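Side-chain contact in carnitinyl-CoA dehydratase (Mycobacterium avium, PDB 3R0O), which probably catalyses the reversible dehydration of carnitinyl-CoA, as a member of the enoyl-CoA hydratase/isomerase (crotonase) family: residues V19-R22 against G23-A26. Residues are numbered along the deposited sequence; the frame is centred on the assembly and turned at random.
Sequences VERR and GNVA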
ATOM      1  N   VAL A  19      19.126  -5.068 -28.495  1.00 29.14           N
ATOM      2  CA  VAL A  19      17.733  -5.489 -28.484  1.00 29.39           C
ATOM      3  C   VAL A  19      17.612  -6.710 -29.374  1.00 30.04           C
ATOM      4  O   VAL A  19      18.264  -6.790 -30.392  1.00 30.50           O
ATOM      5  CB  VAL A  19      16.796  -4.412 -29.083  1.00 29.21           C
ATOM      6  CG1 VAL A  19      15.360  -4.686 -28.692  1.00 29.65           C
ATOM      7  CG2 VAL A  19      17.213  -3.021 -28.666  1.00 28.83           C
ATOM      8  N   GLU A  20      16.777  -7.660 -28.986  1.00 30.38           N
ATOM      9  CA  GLU A  20      16.505  -8.826 -29.820  1.00 31.54           C
ATOM     10  C   GLU A  20      15.063  -9.266 -29.614  1.00 31.48           C
ATOM     11  O   GLU A  20      14.453  -8.948 -28.588  1.00 31.47           O
ATOM     12  CB  GLU A  20      17.528  -9.963 -29.582  1.00 31.84           C
ATOM     13  CG  GLU A  20      17.470 -10.682 -28.233  1.00 33.44           C
ATOM     14  CD  GLU A  20      18.794 -11.386 -27.875  1.00 35.98           C
ATOM     15  OE1 GLU A  20      18.865 -12.627 -28.025  1.00 35.49           O
ATOM     16  OE2 GLU A  20      19.756 -10.699 -27.444  1.00 35.37           O
ATOM     17  N   ARG A  21      14.505  -9.950 -30.601  1.00 32.11           N
ATOM     18  CA  ARG A  21      13.164 -10.493 -30.488  1.00 32.89           C
ATOM     19  C   ARG A  21      13.191 -11.958 -30.105  1.00 33.44           C
ATOM     20  O   ARG A  21      14.024 -12.702 -30.602  1.00 34.25           O
ATOM     21  CB  ARG A  21      12.412 -10.315 -31.800  1.00 33.44           C
ATOM     22  CG  ARG A  21      12.004  -8.883 -32.063  1.00 35.61           C
ATOM     23  CD  ARG A  21      10.778  -8.503 -31.235  1.00 37.17           C
ATOM     24  NE  ARG A  21       9.628  -9.308 -31.622  1.00 38.89           N
ATOM     25  CZ  ARG A  21       8.831  -9.029 -32.654  1.00 41.51           C
ATOM     26  NH1 ARG A  21       7.810  -9.833 -32.935  1.00 43.11           N
ATOM     27  NH2 ARG A  21       9.048  -7.952 -33.409  1.00 39.36           N
ATOM     28  N   ARG A  22      12.304 -12.360 -29.192  1.00 33.53           N
ATOM     29  CA  ARG A  22      12.021 -13.781 -28.934  1.00 33.85           C
ATOM     30  C   ARG A  22      10.497 -13.923 -28.964  1.00 33.64           C
ATOM     31  O   ARG A  22       9.808 -13.565 -27.981  1.00 32.72           O
ATOM     32  CB  ARG A  22      12.554 -14.238 -27.568  1.00 34.38           C
ATOM     33  CG  ARG A  22      14.013 -13.891 -27.255  1.00 35.95           C
ATOM     34  CD  ARG A  22      14.991 -14.958 -27.775  1.00 40.26           C
ATOM     35  NE  ARG A  22      16.336 -14.722 -27.242  1.00 42.84           N
ATOM     36  CZ  ARG A  22      16.867 -15.374 -26.205  1.00 42.98           C
ATOM     37  NH1 ARG A  22      16.184 -16.337 -25.589  1.00 43.49           N
ATOM     38  NH2 ARG A  22      18.090 -15.065 -25.786  1.00 42.88           N
ATOM     39  N   GLY A  23       9.961 -14.410 -30.085  1.00 33.21           N
ATOM     40  CA  GLY A  23       8.503 -14.458 -30.278  1.00 32.73           C
ATOM     41  C   GLY A  23       7.935 -13.047 -30.206  1.00 31.46           C
ATOM     42  O   GLY A  23       8.452 -12.141 -30.850  1.00 31.72           O
ATOM     43  N   ASN A  24       6.893 -12.850 -29.403  1.00 30.49           N
ATOM     44  CA  ASN A  24       6.284 -11.518 -29.219  1.00 29.08           C
ATOM     45  C   ASN A  24       6.978 -10.697 -28.087  1.00 27.02           C
ATOM     46  O   ASN A  24       6.365  -9.794 -27.506  1.00 26.52           O
ATOM     47  CB  ASN A  24       4.755 -11.653 -28.958  1.00 28.90           C
ATOM     48  CG  ASN A  24       3.933 -12.164 -30.208  1.00 31.48           C
ATOM     49  OD1 ASN A  24       3.215 -13.164 -30.115  1.00 30.41           O
ATOM     50  ND2 ASN A  24       4.000 -11.436 -31.338  1.00 30.27           N
ATOM     51  N   VAL A  25       8.226 -11.042 -27.740  1.00 25.28           N
ATOM     52  CA  VAL A  25       8.951 -10.360 -26.646  1.00 23.02           C
ATOM     53  C   VAL A  25      10.190  -9.618 -27.147  1.00 22.57           C
ATOM     54  O   VAL A  25      10.990 -10.155 -27.930  1.00 23.38           O
ATOM     55  CB  VAL A  25       9.363 -11.316 -25.461  1.00 23.19           C
ATOM     56  CG1 VAL A  25      10.022 -10.528 -24.305  1.00 21.74           C
ATOM     57  CG2 VAL A  25       8.173 -12.130 -24.945  1.00 21.23           C
ATOM     58  N   ALA A  26      10.333  -8.373 -26.702  1.00 20.46           N
ATOM     59  CA  ALA A  26      11.534  -7.597 -26.961  1.00 19.35           C
ATOM     60  C   ALA A  26      12.413  -7.704 -25.740  1.00 18.80           C
ATOM     61  O   ALA A  26      12.005  -7.288 -24.639  1.00 18.34           O
ATOM     62  CB  ALA A  26      11.196  -6.143 -27.244  1.00 18.53           C
TER
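R21 folds back over the turn that follows it and takes hold of the backbone carbonyl of G23. The grip is side-on: R21 NE lies 3.2 Å from G23 O, NH1 donates to the same oxygen, and that oxygen sits at the guanidinium edge, in its plane. NE approaches nearly end-on to the carbonyl, with a C=O...N angle of 161°, whereas NH1 comes in tilted from the carbonyl plane. A bend at chi2 (-78°), followed by another at chi3, curls the R21 chain back this way and brings its CD near V25 O. The arrangement illustrates how a side chain can fasten a tight two-residue hairpin, here a type II' turn from R22 to V25, with G23 at positive phi in its first corner. R22 and V25 form the hydrogen-bonded pair that closes it, R22 N to V25 O being 2.9 Å and nearly straight. The hairpin joins strands 17-22 and 25-30 at one edge of the main mixed sheet of the crotonase fold, with 17-22 as its outermost strand in this chain. On the face shared by R22 and V25, V25 packs against L203 and A206 of helix 198-210, and R22 touches L203 as well while running back along its own strand, where its NE and NH2 both point at E20 OE1 in a weak, forked salt bridge, R22 NE at 3.4 Å. At the second corner of the turn, the side-chain amide of N24 is tied elsewhere, its ND2 donating to E59 O.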